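Local coordinates for protein carboxylase (Deinococcus radiodurans, PDB 5H80) that probably catalyses the ATP-dependent carboxylation of biotin through its biotin carboxylase domain, one part of a dynamic single-chain bacterial carboxylase, at residues H237-V242 and L299-F304; T250-R255 and T326-W331. All blocks are in the same frame, centred on the assembly; numbering follows the deposited sequence.

Contact 1. Residues H237-V242 and L299-F304; sequences HIEVQV and LGTFEF
Val-240 and Phe-302 form the middle hydrogen-bonded pair of two antiparallel strands, 237-242 and 299-304, with Val-240 N 2.7 Å from Phe-302 O. Similar pairs, Ile-238 with Phe-304 and Val-242 with Gly-300, bring the count to six backbone bonds. The polar face is tightly packed at one end. There His-237 NE2 donates to Glu-239 OE1 at 3.1 Å (166°), which lies in the ring plane but is met from above the carboxylate plane, and the ring's CE1 edge meets Glu-303 OE1, 3.3 Å from CE1. Glu-239 OE1 and Glu-303 OE2 lie only 3.4 Å apart, their like charges probably offset by Lys-265, salt-bridged to both, and by Arg-255 on Glu-239 OE2. Thr-301 CG2 packs against the Glu-239 chain, 3.5 Å from CB. At the other end the fit is looser: a water links Thr-301 OG1 to Gln-241 NE2. A bend at chi2 (71°) turns the Gln-241 amide so that NE2 donates to Val-242 O, which Gly-300 N meets from the opposite face; Gln-241 OE1 pairs with Arg-255. On the face of Val-240, Val-242, Phe-302 and Phe-304 lies helix 277-293, and strands 249-256 and 312-318 flank the pair in this ATP-grasp sheet.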
loop_
_atom_site.group_PDB
_atom_site.type_symbol
_atom_site.label_atom_id
_atom_site.label_comp_id
_atom_site.label_asym_id
_atom_site.label_seq_id
_atom_site.Cartn_x
_atom_site.Cartn_y
_atom_site.Cartn_z
ATOM N N HIS A 237 -14.724 -16.552 -14.248
ATOM C CA HIS A 237 -14.353 -15.459 -15.090
ATOM C C HIS A 237 -12.920 -15.229 -14.764
ATOM O O HIS A 237 -12.642 -14.797 -13.682
ATOM C CB HIS A 237 -15.150 -14.224 -14.824
ATOM C CG HIS A 237 -14.688 -13.019 -15.600
ATOM N ND1 HIS A 237 -15.468 -12.424 -16.565
ATOM C CD2 HIS A 237 -13.537 -12.286 -15.560
ATOM C CE1 HIS A 237 -14.806 -11.427 -17.125
ATOM N NE2 HIS A 237 -13.690 -11.240 -16.448
ATOM N N ILE A 238 -12.066 -15.570 -15.692
ATOM C CA ILE A 238 -10.591 -15.368 -15.549
ATOM C C ILE A 238 -10.020 -14.573 -16.733
ATOM O O ILE A 238 -10.280 -14.886 -17.872
ATOM C CB ILE A 238 -9.886 -16.708 -15.375
ATOM C CG1 ILE A 238 -10.415 -17.558 -14.204
ATOM C CG2 ILE A 238 -8.432 -16.418 -15.064
ATOM C CD1 ILE A 238 -9.661 -18.896 -13.947
ATOM N N GLU A 239 -9.285 -13.492 -16.440
ATOM C CA GLU A 239 -8.901 -12.514 -17.469
ATOM C C GLU A 239 -7.413 -12.334 -17.343
ATOM O O GLU A 239 -6.872 -12.391 -16.240
ATOM C CB GLU A 239 -9.595 -11.187 -17.349
ATOM C CG GLU A 239 -9.343 -10.366 -16.026
ATOM C CD GLU A 239 -10.300 -9.181 -15.848
ATOM O OE1 GLU A 239 -11.381 -9.119 -16.504
ATOM O OE2 GLU A 239 -9.988 -8.285 -15.073
ATOM N N VAL A 240 -6.819 -12.004 -18.440
ATOM C CA VAL A 240 -5.354 -11.846 -18.492
ATOM C C VAL A 240 -4.975 -10.441 -18.805
ATOM O O VAL A 240 -5.435 -9.875 -19.756
ATOM C CB VAL A 240 -4.682 -12.817 -19.530
ATOM C CG1 VAL A 240 -3.264 -12.475 -19.651
ATOM C CG2 VAL A 240 -4.924 -14.276 -19.216
ATOM N N GLN A 241 -4.093 -9.812 -17.978
ATOM C CA GLN A 241 -3.564 -8.499 -18.255
ATOM C C GLN A 241 -2.401 -8.550 -19.225
ATOM O O GLN A 241 -1.365 -9.237 -18.904
ATOM C CB GLN A 241 -3.048 -7.902 -16.911
ATOM C CG GLN A 241 -2.500 -6.539 -17.077
ATOM C CD GLN A 241 -3.613 -5.456 -17.374
ATOM O OE1 GLN A 241 -4.451 -5.203 -16.571
ATOM N NE2 GLN A 241 -3.645 -4.979 -18.687
ATOM N N VAL A 242 -2.599 -7.885 -20.364
ATOM C CA VAL A 242 -1.595 -7.615 -21.349
ATOM C C VAL A 242 -1.072 -6.205 -21.450
ATOM O O VAL A 242 -1.703 -5.204 -21.162
ATOM C CB VAL A 242 -2.048 -8.150 -22.734
ATOM C CG1 VAL A 242 -1.094 -7.808 -23.858
ATOM C CG2 VAL A 242 -2.245 -9.670 -22.651
ATOM N N LEU A 299 -2.157 -0.992 -22.853
ATOM C CA LEU A 299 -2.755 -2.030 -22.072
ATOM C C LEU A 299 -4.019 -2.615 -22.662
ATOM O O LEU A 299 -4.876 -1.859 -23.118
ATOM C CB LEU A 299 -3.024 -1.607 -20.622
ATOM C CG LEU A 299 -1.945 -1.049 -19.698
ATOM C CD1 LEU A 299 -2.483 -0.671 -18.313
ATOM C CD2 LEU A 299 -0.749 -1.987 -19.606
ATOM N N GLY A 300 -4.313 -3.889 -22.349
ATOM C CA GLY A 300 -5.560 -4.485 -22.733
ATOM C C GLY A 300 -5.787 -5.727 -21.901
ATOM O O GLY A 300 -4.738 -6.219 -21.360
ATOM N N THR A 301 -7.021 -6.175 -21.756
ATOM C CA THR A 301 -7.328 -7.342 -20.972
ATOM C C THR A 301 -8.081 -8.320 -21.936
ATOM O O THR A 301 -8.935 -7.850 -22.648
ATOM C CB THR A 301 -8.160 -7.010 -19.812
ATOM O OG1 THR A 301 -7.444 -6.099 -18.954
ATOM C CG2 THR A 301 -8.689 -8.221 -19.027
ATOM N N PHE A 302 -7.797 -9.615 -21.837
ATOM C CA PHE A 302 -8.480 -10.661 -22.524
ATOM C C PHE A 302 -9.214 -11.503 -21.462
ATOM O O PHE A 302 -8.561 -12.098 -20.552
ATOM C CB PHE A 302 -7.484 -11.446 -23.307
ATOM C CG PHE A 302 -6.854 -10.666 -24.356
ATOM C CD1 PHE A 302 -7.490 -10.575 -25.616
ATOM C CD2 PHE A 302 -5.745 -9.836 -24.095
ATOM C CE1 PHE A 302 -6.950 -9.782 -26.627
ATOM C CE2 PHE A 302 -5.240 -8.990 -25.097
ATOM C CZ PHE A 302 -5.830 -9.005 -26.362
ATOM N N GLU A 303 -10.524 -11.534 -21.591
ATOM C CA GLU A 303 -11.508 -12.153 -20.651
ATOM C C GLU A 303 -11.878 -13.601 -21.145
ATOM O O GLU A 303 -12.107 -13.813 -22.337
ATOM C CB GLU A 303 -12.738 -11.366 -20.359
ATOM C CG GLU A 303 -12.417 -9.990 -19.864
ATOM C CD GLU A 303 -13.690 -9.187 -19.551
ATOM O OE1 GLU A 303 -14.798 -9.679 -19.884
ATOM O OE2 GLU A 303 -13.566 -8.110 -18.969
ATOM N N PHE A 304 -11.923 -14.519 -20.207
ATOM C CA PHE A 304 -12.318 -15.900 -20.502
ATOM C C PHE A 304 -13.291 -16.424 -19.443
ATOM O O PHE A 304 -13.278 -16.001 -18.287
ATOM C CB PHE A 304 -11.088 -16.823 -20.499
ATOM C CG PHE A 304 -10.034 -16.446 -21.428
ATOM C CD1 PHE A 304 -9.930 -16.999 -22.731
ATOM C CD2 PHE A 304 -9.016 -15.521 -21.050
ATOM C CE1 PHE A 304 -8.954 -16.719 -23.569
ATOM C CE2 PHE A 304 -7.957 -15.187 -21.964
ATOM C CZ PHE A 304 -7.946 -15.756 -23.264
HETATM O O HOH W 1 -6.087 -3.818 -19.457
#

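Contact 2. Residues T250-R255 and T326-W331; sequences THLWER and TVTEEW. With EDO (1,2-ethanediol), chain G.
Thr-328 OG1 is gripped by two groups: Arg-255 NH1 donates to it at 2.8 Å (N-H...O 151°), and the hydroxyl in turn donates a hydrogen bond to a water 2.7 Å from OG1. The contact packs helix 325-332 against strand 249-256 of the antiparallel sheet in the ATP-binding domain, whose family has the ATP-grasp fold. The water passes the link on, donating to Leu-252 O and to Glu-254 O, each 2.8 Å from its oxygen, so one helix hydroxyl reaches two backbone carbonyls of the strand. The salt bridge of Arg-255 NE to Glu-239, with a bend at chi3, sets the guanidinium with its edge to the threonine.

A beta bulge shapes the strand here. Leu-252 and Trp-253 both bond through their backbones to Gln-241, and Trp-253 has a positive phi, which lets two successive residues direct their CB atoms to the helix. Leu-252 CB rests on the Thr-328 methyl, CG2, at 3.7 Å. Trp-331, with CG anti to the backbone N (chi1 -179°), carries its six-membered ring across to the bulge, where CZ3 lies 3.8 Å from Trp-253 CB. The two indoles meet obliquely, with planes 60° apart. The bridging water lies at the Trp-331 rim, in the plane of the ring. Within the strand, Trp-253 N bonds to His-251 ND1 in the imidazole plane, and His-251 CE1 sits over one face of the Trp-253 indole, near its rim. On a side of the helix that does not reach the strand, Glu-330 OE2 pairs with Arg-403 and accepts from O1 of an ethanediol at 2.7 Å, a molecule probably from the crystallisation liquor and also bonded to Arg-430 NE of the second subunit.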
loop_
_atom_site.group_PDB
_atom_site.type_symbol
_atom_site.label_atom_id
_atom_site.label_comp_id
_atom_site.label_asym_id
_atom_site.label_seq_id
_atom_site.Cartn_x
_atom_site.Cartn_y
_atom_site.Cartn_z
ATOM N N THR A 250 3.736 -8.615 -23.659
ATOM C CA THR A 250 3.929 -9.287 -22.409
ATOM C C THR A 250 2.652 -9.313 -21.585
ATOM O O THR A 250 1.557 -8.901 -22.064
ATOM C CB THR A 250 5.110 -8.652 -21.659
ATOM O OG1 THR A 250 5.582 -9.512 -20.632
ATOM C CG2 THR A 250 4.676 -7.312 -21.051
ATOM N N HIS A 251 2.738 -9.822 -20.358
ATOM C CA HIS A 251 1.633 -10.089 -19.512
ATOM C C HIS A 251 2.000 -9.811 -18.041
ATOM O O HIS A 251 3.167 -9.838 -17.651
ATOM C CB HIS A 251 1.047 -11.448 -19.685
ATOM C CG HIS A 251 1.904 -12.561 -19.111
ATOM N ND1 HIS A 251 1.892 -12.940 -17.797
ATOM C CD2 HIS A 251 2.890 -13.292 -19.689
ATOM C CE1 HIS A 251 2.760 -13.948 -17.610
ATOM N NE2 HIS A 251 3.421 -14.092 -18.714
ATOM N N LEU A 252 0.988 -9.504 -17.297
ATOM C CA LEU A 252 1.005 -9.437 -15.775
ATOM C C LEU A 252 0.088 -10.536 -15.170
ATOM O O LEU A 252 -0.665 -10.268 -14.206
ATOM C CB LEU A 252 0.748 -8.036 -15.206
ATOM C CG LEU A 252 1.809 -6.971 -15.336
ATOM C CD1 LEU A 252 3.167 -7.461 -14.790
ATOM C CD2 LEU A 252 1.843 -6.577 -16.748
ATOM N N TRP A 253 0.061 -11.754 -15.770
ATOM C CA TRP A 253 -0.698 -12.872 -15.295
ATOM C C TRP A 253 -2.207 -12.572 -15.294
ATOM O O TRP A 253 -2.673 -11.745 -16.088
ATOM C CB TRP A 253 -0.172 -13.378 -13.873
ATOM C CG TRP A 253 1.305 -13.815 -14.016
ATOM C CD1 TRP A 253 1.787 -15.035 -14.374
ATOM C CD2 TRP A 253 2.434 -13.022 -13.663
ATOM N NE1 TRP A 253 3.153 -15.033 -14.314
ATOM C CE2 TRP A 253 3.584 -13.806 -13.906
ATOM C CE3 TRP A 253 2.583 -11.667 -13.215
ATOM C CZ2 TRP A 253 4.893 -13.315 -13.644
ATOM C CZ3 TRP A 253 3.928 -11.173 -13.007
ATOM C CH2 TRP A 253 4.994 -12.008 -13.157
ATOM N N GLU A 254 -2.934 -13.133 -14.351
ATOM C CA GLU A 254 -4.358 -13.169 -14.362
ATOM C C GLU A 254 -5.054 -12.495 -13.230
ATOM O O GLU A 254 -4.513 -12.322 -12.111
ATOM C CB GLU A 254 -4.879 -14.590 -14.517
ATOM C CG GLU A 254 -5.051 -15.508 -13.327
ATOM C CD GLU A 254 -3.750 -15.894 -12.596
ATOM O OE1 GLU A 254 -2.680 -15.704 -13.196
ATOM O OE2 GLU A 254 -3.936 -16.408 -11.493
ATOM N N ARG A 255 -6.378 -12.352 -13.386
ATOM C CA ARG A 255 -7.310 -11.936 -12.305
ATOM C C ARG A 255 -8.584 -12.721 -12.431
ATOM O O ARG A 255 -8.920 -13.162 -13.570
ATOM C CB ARG A 255 -7.714 -10.459 -12.426
ATOM C CG ARG A 255 -6.703 -9.402 -12.194
ATOM C CD ARG A 255 -7.144 -7.969 -12.483
ATOM N NE ARG A 255 -7.446 -7.662 -13.880
ATOM C CZ ARG A 255 -6.656 -7.011 -14.706
ATOM N NH1 ARG A 255 -5.428 -6.570 -14.352
ATOM N NH2 ARG A 255 -7.087 -6.763 -15.908
ATOM N N THR A 326 -6.054 -2.327 -10.433
ATOM C CA THR A 326 -5.450 -2.165 -9.044
ATOM C C THR A 326 -4.943 -3.483 -8.364
ATOM O O THR A 326 -3.820 -3.508 -7.680
ATOM C CB THR A 326 -6.451 -1.582 -8.105
ATOM O OG1 THR A 326 -7.554 -2.466 -8.103
ATOM C CG2 THR A 326 -6.881 -0.151 -8.559
ATOM N N VAL A 327 -5.677 -4.560 -8.435
ATOM C CA VAL A 327 -5.241 -5.838 -7.767
ATOM C C VAL A 327 -3.958 -6.442 -8.321
ATOM O O VAL A 327 -3.111 -6.949 -7.575
ATOM C CB VAL A 327 -6.323 -6.946 -7.706
ATOM C CG1 VAL A 327 -7.237 -6.793 -6.528
ATOM C CG2 VAL A 327 -7.154 -7.038 -8.976
ATOM N N THR A 328 -3.777 -6.355 -9.642
ATOM C CA THR A 328 -2.609 -6.777 -10.281
ATOM C C THR A 328 -1.459 -5.921 -9.863
ATOM O O THR A 328 -0.390 -6.430 -9.591
ATOM C CB THR A 328 -2.792 -6.621 -11.815
ATOM O OG1 THR A 328 -3.821 -7.522 -12.238
ATOM C CG2 THR A 328 -1.544 -6.889 -12.592
ATOM N N GLU A 329 -1.692 -4.614 -9.812
ATOM C CA GLU A 329 -0.649 -3.661 -9.313
ATOM C C GLU A 329 -0.143 -4.119 -7.958
ATOM O O GLU A 329 1.079 -4.152 -7.743
ATOM C CB GLU A 329 -1.270 -2.225 -9.247
ATOM C CG GLU A 329 -1.446 -1.628 -10.652
ATOM C CD GLU A 329 -1.707 -0.101 -10.617
ATOM O OE1 GLU A 329 -2.248 0.386 -9.612
ATOM O OE2 GLU A 329 -1.344 0.593 -11.559
ATOM N N GLU A 330 -0.988 -4.374 -7.001
ATOM C CA GLU A 330 -0.517 -4.652 -5.637
ATOM C C GLU A 330 0.077 -6.086 -5.541
ATOM O O GLU A 330 1.105 -6.298 -4.794
ATOM C CB GLU A 330 -1.651 -4.388 -4.658
ATOM C CG GLU A 330 -2.168 -2.951 -4.464
ATOM C CD GLU A 330 -1.118 -2.028 -4.216
ATOM O OE1 GLU A 330 -0.321 -2.280 -3.258
ATOM O OE2 GLU A 330 -0.932 -1.121 -4.989
ATOM N N TRP A 331 -0.558 -7.079 -6.164
ATOM C CA TRP A 331 0.032 -8.403 -6.266
ATOM C C TRP A 331 1.439 -8.382 -6.907
ATOM O O TRP A 331 2.397 -8.983 -6.333
ATOM C CB TRP A 331 -0.911 -9.373 -7.003
ATOM C CG TRP A 331 -0.402 -10.754 -7.135
ATOM C CD1 TRP A 331 0.338 -11.507 -6.182
ATOM C CD2 TRP A 331 -0.545 -11.560 -8.251
ATOM N NE1 TRP A 331 0.601 -12.741 -6.677
ATOM C CE2 TRP A 331 0.027 -12.830 -7.940
ATOM C CE3 TRP A 331 -1.233 -11.407 -9.496
ATOM C CZ2 TRP A 331 -0.015 -13.897 -8.815
ATOM C CZ3 TRP A 331 -1.205 -12.429 -10.375
ATOM C CH2 TRP A 331 -0.584 -13.711 -10.050
HETATM C C1 EDO G . 0.915 0.903 -6.894
HETATM O O1 EDO G . 1.300 -0.368 -6.337
HETATM C C2 EDO G . 1.609 1.269 -8.168
HETATM O O2 EDO G . 3.000 1.158 -7.803
HETATM O O HOH W 2 -2.798 -10.070 -12.368
#

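The centres of contacts 1 and 2 lie about 10 Å apart within one ATP-binding domain. Their segments alternate along the chain, in the order 237-242, 250-255, 299-304 and 326-331, so the two contacts interlock along the chain. Three of the four belong to a single antiparallel sheet ordered 249-256, 236-245, 299-306, 312-318; contact 1 joins its two central strands, and contact 2 attaches helix 325-332 to strand 249-256, outermost within this chain. Consecutive strands 236-245 and 249-256 couple the contacts directly, with 2.8 Å between Arg-255 NH1 and Gln-241 OE1 besides their backbone pairing. The central strands, the edge strand and the helix of the ATP-binding domain are thereby tied into one continuous, buried unit.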